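Local coordinates for protein 3',5'-cyclic-nucleotide phosphodiesterase 1 (Saccharomyces cerevisiae, PDB 4OJV) that belongs to the class-II cyclic-nucleotide phosphodiesterase family, with a metallo-beta-lactamase-like fold that carries a two-zinc site, at residues E116-Q119 with G120-D123; I162-L165 with Q166-F170; Q197-I201 with F202-V206. One frame throughout, in Å; residues are numbered along the deposited sequence.

Contact 1 (E116-Q119 with G120-D123); sequences EVFQ and GITD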
loop_
_atom_site.group_PDB
_atom_site.type_symbol
_atom_site.label_atom_id
_atom_site.label_comp_id
_atom_site.label_asym_id
_atom_site.label_seq_id
_atom_site.Cartn_x
_atom_site.Cartn_y
_atom_site.Cartn_z
ATOM N N GLU A 116 8.043 -7.562 16.395
ATOM C CA GLU A 116 9.355 -7.475 17.036
ATOM C C GLU A 116 10.432 -6.955 16.074
ATOM O O GLU A 116 11.178 -6.033 16.404
ATOM C CB GLU A 116 9.736 -8.827 17.642
ATOM C CG GLU A 116 8.913 -9.192 18.865
ATOM C CD GLU A 116 9.286 -10.530 19.465
ATOM O OE1 GLU A 116 8.428 -11.105 20.165
ATOM O OE2 GLU A 116 10.424 -10.997 19.246
ATOM N N VAL A 117 10.518 -7.542 14.881
ATOM C CA VAL A 117 11.508 -7.072 13.903
ATOM C C VAL A 117 11.240 -5.611 13.580
ATOM O O VAL A 117 12.162 -4.793 13.522
ATOM C CB VAL A 117 11.496 -7.907 12.601
ATOM C CG1 VAL A 117 12.394 -7.286 11.534
ATOM C CG2 VAL A 117 11.925 -9.337 12.878
ATOM N N PHE A 118 9.965 -5.279 13.379
ATOM C CA PHE A 118 9.616 -3.947 12.949
ATOM C C PHE A 118 9.894 -2.857 13.995
ATOM O O PHE A 118 10.226 -1.713 13.645
ATOM C CB PHE A 118 8.175 -3.914 12.462
ATOM C CG PHE A 118 7.826 -2.650 11.790
ATOM C CD1 PHE A 118 8.421 -2.294 10.579
ATOM C CD2 PHE A 118 6.938 -1.771 12.388
ATOM C CE1 PHE A 118 8.110 -1.093 9.956
ATOM C CE2 PHE A 118 6.607 -0.571 11.760
ATOM C CZ PHE A 118 7.200 -0.231 10.552
ATOM N N GLN A 119 9.818 -3.220 15.276
ATOM C CA GLN A 119 10.161 -2.253 16.319
ATOM C C GLN A 119 11.612 -1.764 16.203
ATOM O O GLN A 119 11.928 -0.664 16.633
ATOM C CB GLN A 119 9.835 -2.795 17.720
ATOM C CG GLN A 119 10.854 -3.720 18.365
ATOM C CD GLN A 119 10.644 -3.860 19.869
ATOM O OE1 GLN A 119 9.936 -3.062 20.495
ATOM N NE2 GLN A 119 11.265 -4.876 20.455
ATOM N N GLY A 120 12.471 -2.575 15.590
ATOM C CA GLY A 120 13.863 -2.217 15.382
ATOM C C GLY A 120 14.110 -1.175 14.308
ATOM O O GLY A 120 15.198 -0.601 14.262
ATOM N N ILE A 121 13.133 -0.914 13.443
ATOM C CA ILE A 121 13.321 0.172 12.478
ATOM C C ILE A 121 13.308 1.538 13.217
ATOM O O ILE A 121 12.240 2.020 13.614
ATOM C CB ILE A 121 12.295 0.084 11.343
ATOM C CG1 ILE A 121 12.551 -1.139 10.472
ATOM C CG2 ILE A 121 12.393 1.308 10.447
ATOM C CD1 ILE A 121 12.072 -2.456 11.002
ATOM N N THR A 122 14.497 2.096 13.456
ATOM C CA THR A 122 14.686 3.300 14.284
ATOM C C THR A 122 14.479 4.593 13.488
ATOM O O THR A 122 13.981 5.604 14.008
ATOM C CB THR A 122 16.105 3.350 14.918
ATOM O OG1 THR A 122 17.133 3.348 13.901
ATOM C CG2 THR A 122 16.331 2.201 15.897
ATOM N N ASP A 123 14.872 4.548 12.223
ATOM C CA ASP A 123 15.065 5.746 11.428
ATOM C C ASP A 123 14.683 5.441 9.989
ATOM O O ASP A 123 15.105 4.428 9.429
ATOM C CB ASP A 123 16.544 6.190 11.437
ATOM C CG ASP A 123 17.055 6.630 12.813
ATOM O OD1 ASP A 123 16.719 7.732 13.276
ATOM O OD2 ASP A 123 17.869 5.886 13.379
HETATM O O HOH W 1 10.382 1.446 16.398
#

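Contact 2 (I162-L165 with Q166-F170); sequences IDVL and QKHVF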
loop_
_atom_site.group_PDB
_atom_site.type_symbol
_atom_site.label_atom_id
_atom_site.label_comp_id
_atom_site.label_asym_id
_atom_site.label_seq_id
_atom_site.Cartn_x
_atom_site.Cartn_y
_atom_site.Cartn_z
ATOM N N ILE A 162 10.125 16.833 4.356
ATOM C CA ILE A 162 9.606 16.950 5.711
ATOM C C ILE A 162 8.428 17.918 5.803
ATOM O O ILE A 162 7.428 17.631 6.459
ATOM C CB ILE A 162 10.727 17.314 6.712
ATOM C CG1 ILE A 162 11.762 16.178 6.788
ATOM C CG2 ILE A 162 10.149 17.656 8.082
ATOM C CD1 ILE A 162 11.227 14.848 7.294
ATOM N N ASP A 163 8.540 19.052 5.113
ATOM C CA ASP A 163 7.475 20.057 5.151
ATOM C C ASP A 163 6.171 19.483 4.593
ATOM O O ASP A 163 5.085 19.756 5.108
ATOM C CB ASP A 163 7.888 21.319 4.386
ATOM C CG ASP A 163 9.038 22.075 5.050
ATOM O OD1 ASP A 163 9.348 21.821 6.233
ATOM O OD2 ASP A 163 9.622 22.943 4.370
ATOM N N VAL A 164 6.284 18.672 3.544
ATOM C CA VAL A 164 5.114 18.052 2.941
ATOM C C VAL A 164 4.509 17.000 3.868
ATOM O O VAL A 164 3.292 16.921 4.007
ATOM C CB VAL A 164 5.463 17.459 1.565
ATOM C CG1 VAL A 164 4.332 16.596 1.024
ATOM C CG2 VAL A 164 5.771 18.591 0.600
ATOM N N LEU A 165 5.345 16.196 4.521
ATOM C CA LEU A 165 4.815 15.202 5.457
ATOM C C LEU A 165 4.052 15.881 6.603
ATOM O O LEU A 165 2.985 15.410 7.022
ATOM C CB LEU A 165 5.930 14.299 5.996
ATOM C CG LEU A 165 6.622 13.414 4.956
ATOM C CD1 LEU A 165 7.685 12.563 5.633
ATOM C CD2 LEU A 165 5.649 12.542 4.171
ATOM N N GLN A 166 4.588 16.999 7.097
ATOM C CA GLN A 166 3.955 17.697 8.202
ATOM C C GLN A 166 2.604 18.275 7.777
ATOM O O GLN A 166 1.616 18.149 8.497
ATOM C CB GLN A 166 4.876 18.792 8.743
ATOM C CG GLN A 166 4.425 19.385 10.072
ATOM C CD GLN A 166 4.797 18.491 11.236
ATOM O OE1 GLN A 166 5.971 18.321 11.545
ATOM N NE2 GLN A 166 3.796 17.908 11.884
ATOM N N LYS A 167 2.571 18.909 6.608
ATOM C CA LYS A 167 1.379 19.632 6.170
ATOM C C LYS A 167 0.304 18.719 5.578
ATOM O O LYS A 167 -0.892 18.933 5.780
ATOM C CB LYS A 167 1.772 20.691 5.142
ATOM C CG LYS A 167 0.629 21.569 4.667
ATOM C CD LYS A 167 1.134 22.740 3.840
ATOM C CE LYS A 167 -0.025 23.495 3.208
ATOM N NZ LYS A 167 -1.102 23.840 4.179
ATOM N N HIS A 168 0.737 17.698 4.836
ATOM C CA HIS A 168 -0.175 16.938 3.981
ATOM C C HIS A 168 -0.440 15.523 4.401
ATOM O O HIS A 168 -1.372 14.918 3.881
ATOM C CB HIS A 168 0.285 17.004 2.530
ATOM C CG HIS A 168 0.266 18.396 1.978
ATOM N ND1 HIS A 168 -0.879 19.101 1.846
ATOM C CD2 HIS A 168 1.285 19.204 1.516
ATOM C CE1 HIS A 168 -0.597 20.309 1.339
ATOM N NE2 HIS A 168 0.727 20.374 1.135
ATOM N N VAL A 169 0.346 14.991 5.342
ATOM C CA VAL A 169 0.189 13.597 5.771
ATOM C C VAL A 169 -0.211 13.508 7.236
ATOM O O VAL A 169 -1.317 13.064 7.546
ATOM C CB VAL A 169 1.457 12.759 5.477
ATOM C CG1 VAL A 169 1.273 11.329 5.967
ATOM C CG2 VAL A 169 1.765 12.758 3.987
ATOM N N PHE A 170 0.688 13.929 8.125
ATOM C CA PHE A 170 0.432 13.838 9.559
ATOM C C PHE A 170 -0.328 15.076 9.998
ATOM O O PHE A 170 0.202 15.946 10.695
ATOM C CB PHE A 170 1.738 13.647 10.327
ATOM C CG PHE A 170 2.447 12.379 9.964
ATOM C CD1 PHE A 170 1.961 11.150 10.389
ATOM C CD2 PHE A 170 3.588 12.408 9.172
ATOM C CE1 PHE A 170 2.600 9.968 10.032
ATOM C CE2 PHE A 170 4.233 11.237 8.813
ATOM C CZ PHE A 170 3.748 10.018 9.251
#

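Contact 3 (Q197-I201 with F202-V206); sequences QKCTI and FPWDV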
loop_
_atom_site.group_PDB
_atom_site.type_symbol
_atom_site.label_atom_id
_atom_site.label_comp_id
_atom_site.label_asym_id
_atom_site.label_seq_id
_atom_site.Cartn_x
_atom_site.Cartn_y
_atom_site.Cartn_z
ATOM N N GLN A 197 26.182 14.046 7.865
ATOM C CA GLN A 197 25.435 13.929 9.096
ATOM C C GLN A 197 25.619 12.513 9.659
ATOM O O GLN A 197 26.103 11.621 8.956
ATOM C CB GLN A 197 23.985 14.382 8.842
ATOM C CG GLN A 197 23.918 15.910 8.675
ATOM C CD GLN A 197 22.878 16.437 7.680
ATOM O OE1 GLN A 197 22.907 16.133 6.472
ATOM N NE2 GLN A 197 21.977 17.275 8.181
ATOM N N LYS A 198 25.318 12.306 10.932
ATOM C CA LYS A 198 25.602 11.011 11.543
ATOM C C LYS A 198 24.343 10.180 11.697
ATOM O O LYS A 198 23.279 10.703 12.039
ATOM C CB LYS A 198 26.292 11.178 12.903
ATOM C CG LYS A 198 27.516 12.089 12.900
ATOM C CD LYS A 198 28.655 11.519 12.066
ATOM C CE LYS A 198 29.786 12.522 11.904
ATOM N NZ LYS A 198 30.822 12.052 10.942
ATOM N N CYS A 199 24.465 8.884 11.422
ATOM C CA CYS A 199 23.404 7.943 11.752
ATOM C C CYS A 199 23.368 7.761 13.267
ATOM O O CYS A 199 24.384 7.943 13.948
ATOM C CB CYS A 199 23.614 6.597 11.063
ATOM S SG CYS A 199 23.401 6.617 9.264
ATOM N N THR A 200 22.201 7.397 13.789
ATOM C CA THR A 200 21.952 7.395 15.233
ATOM C C THR A 200 22.544 6.187 15.960
ATOM O O THR A 200 22.997 6.306 17.099
ATOM C CB THR A 200 20.441 7.491 15.541
ATOM O OG1 THR A 200 19.788 6.282 15.136
ATOM C CG2 THR A 200 19.809 8.674 14.816
ATOM N N ILE A 201 22.531 5.021 15.322
ATOM C CA ILE A 201 23.033 3.810 15.989
ATOM C C ILE A 201 24.268 3.254 15.288
ATOM O O ILE A 201 25.286 2.959 15.938
ATOM C CB ILE A 201 21.945 2.709 16.129
ATOM C CG1 ILE A 201 20.718 3.235 16.889
ATOM C CG2 ILE A 201 22.505 1.439 16.777
ATOM C CD1 ILE A 201 20.927 3.505 18.370
ATOM N N PHE A 202 24.198 3.124 13.964
ATOM C CA PHE A 202 25.321 2.552 13.240
ATOM C C PHE A 202 26.424 3.592 13.112
ATOM O O PHE A 202 26.134 4.783 13.030
ATOM C CB PHE A 202 24.918 2.056 11.848
ATOM C CG PHE A 202 23.717 1.141 11.832
ATOM C CD1 PHE A 202 23.493 0.204 12.843
ATOM C CD2 PHE A 202 22.824 1.190 10.764
ATOM C CE1 PHE A 202 22.386 -0.632 12.807
ATOM C CE2 PHE A 202 21.719 0.353 10.721
ATOM C CZ PHE A 202 21.503 -0.559 11.740
ATOM N N PRO A 203 27.692 3.141 13.068
ATOM C CA PRO A 203 28.830 4.062 12.948
ATOM C C PRO A 203 29.009 4.507 11.493
ATOM O O PRO A 203 30.058 4.266 10.868
ATOM C CB PRO A 203 30.011 3.225 13.450
ATOM C CG PRO A 203 29.623 1.820 13.135
ATOM C CD PRO A 203 28.129 1.752 13.302
ATOM N N TRP A 204 27.954 5.135 10.974
ATOM C CA TRP A 204 27.862 5.535 9.577
ATOM C C TRP A 204 27.600 6.999 9.430
ATOM O O TRP A 204 26.931 7.611 10.266
ATOM C CB TRP A 204 26.698 4.846 8.893
ATOM C CG TRP A 204 26.734 3.361 8.784
ATOM C CD1 TRP A 204 27.721 2.468 9.192
ATOM C CD2 TRP A 204 25.690 2.541 8.195
ATOM N NE1 TRP A 204 27.364 1.174 8.897
ATOM C CE2 TRP A 204 26.139 1.155 8.293
ATOM C CE3 TRP A 204 24.457 2.816 7.611
ATOM C CZ2 TRP A 204 25.367 0.100 7.820
ATOM C CZ3 TRP A 204 23.697 1.746 7.134
ATOM C CH2 TRP A 204 24.140 0.425 7.234
ATOM N N ASP A 205 28.117 7.572 8.352
ATOM C CA ASP A 205 27.718 8.900 7.907
ATOM C C ASP A 205 26.571 8.769 6.919
ATOM O O ASP A 205 26.510 7.799 6.157
ATOM C CB ASP A 205 28.873 9.619 7.198
ATOM C CG ASP A 205 30.076 9.850 8.089
ATOM O OD1 ASP A 205 29.921 9.993 9.318
ATOM O OD2 ASP A 205 31.186 9.920 7.527
ATOM N N VAL A 206 25.678 9.753 6.933
ATOM C CA VAL A 206 24.634 9.898 5.919
ATOM C C VAL A 206 24.779 11.272 5.271
ATOM O O VAL A 206 24.891 12.287 5.970
ATOM C CB VAL A 206 23.208 9.646 6.482
ATOM C CG1 VAL A 206 22.861 10.588 7.628
ATOM C CG2 VAL A 206 22.163 9.711 5.373
HETATM O O HOH W 2 27.288 7.559 13.537
#

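Contact 1 (E116-Q119 with G120-D123)
F118 and I121 meet across the turn that ends helix 110-119, the I121 methyl CD1 reaching F118 CD1 at 3.7 Å on an oblique approach to the ring. With chi2 near +79°, the I121 chain folds back toward the helix, and the same methyl lies 3.3 Å from F118 O and 3.4 Å from V117 O, an apolar cover over two carbonyl oxygens. Both oxygens are used by the backbone, each gripped by the N-H three residues on: G120 N donates to V117 O over 3.0 Å, and I121 N to F118 O over 3.0 Å. These i to i+3 bonds make a tight last turn. This is a helix-to-strand turn of an alpha/beta sandwich, where the chain passes from the outer helix into strand 121-125 of the mixed sheet. The F118 ring also packs on M44 and L47 of helix 44-53 and has a cation-pi partner in K153, while I121 lies against L35 and A37 of the parallel strand 35-38. In the strand itself T122 OG1 donates to D123 OD2 at 2.7 Å, approaching from above the carboxylate plane. That carboxylate is positioned further by W156 NE1, which hydrogen-bonds its other oxygen, OD1.

Contact 2 (I162-L165 with Q166-F170)
Helix 159-169, the crossover helix of a beta-alpha-beta unit between strands 153-157 and 186-190, closes here with a wider pi-type turn in which L165 meets V169 and F170. The regular helical bonds run through Q166 N to I162 O, K167 N to D163 O and H168 N to V164 O, the last at 2.8 Å. L165 O then takes two donors. The bond from F170 N, five residues on, marks the wider turn at 2.9 Å, while V169 N keeps a more bent i+4 bond of 3.2 Å to the same oxygen. L165 and V169 run next to each other in the same direction and touch through CD2 and CG2 at 3.9 Å. F170 brings CD2 to 3.7 Å from L165 O, and V169 CG1 sits over the centre of its ring, 4.0 Å above the plane. Strands 153-157 and 186-190 receive this side of the helix, with L165 and F170 both on I155, L165 on L188 and F170 on L186.

V164 and H168 belong to another side of the helix. V164 CG1 lies 4.0 Å from H168 CD2, and the K167 methylene CG covers one imidazole face, 3.7 Å above its centre. The ring is thus held between its own helix and the second subunit, where its ND1 hydrogen-bonds ND1 of H168 of that subunit. In such a bond one ND1 carries the proton and the other offers its lone pair, so the two rings probably differ in tautomer or ionisation.

Contact 3 (Q197-I201 with F202-V206)
C199 SG approaches the W204 indole obliquely and touches W204 CB at 3.8 Å, while F202 CB lies on one face of the ring, 3.6 Å above the plane and offset toward the rim. F4 meets the indole edge-to-face. Another flat group is the D205 carboxylate, to which K198 NZ makes a salt bridge at OD1 over 2.8 Å from above the plane, 38° out of it. K198 reaches it by a bend at chi2 (-65°), by which the lysine chain follows the aspartate outward. R233 and R231 take further places at OD1 and OD2; with three basic groups around it, the carboxylate probably stays ionised.

The backbones pair antiparallel. Q197 and V206 form a hydrogen-bonded pair, with Q197 N giving to V206 O at 2.9 Å and V206 N to Q197 O at 2.8 Å. K198 and D205 are the non-hydrogen-bonded pair that follows, and C199 N closes on W204 O at 3.0 Å. Past this bond the chain turns through T200 to P203. A water lies between C199 O and F202 O, 3.0 Å from each, and the chain makes an inverse gamma turn about P203, with a weak W204 N to F202 O bond. W204 and F202 reach I36 and P27 in the facing sheet. This is a beta hairpin of strands 197-198 and 204-215 at the margin of one sheet, its aromatic residues packed against the other as in the two-sheet core of the metallo-beta-lactamase fold.

No two contacts share a helix or strand: contact 1 joins a helix to a strand, contact 2 lies within one helix and contact 3 pairs two strands. Contacts 1 and 3 touch, T200 OG1 in the hairpin loop reaching D123 OD2 at 2.6 Å, a probable hydrogen bond between the two sheets. Contact 2 stands apart, its nearest atoms about 10 Å from either. Contact 1 is mostly buried and depends on backbone bonds and one aliphatic-aromatic touch. Contact 2 is also largely buried, one side on the sheet that contains strand 121-125, another on the second subunit. Contact 3 is only partly buried, and it alone has a salt bridge across its segments.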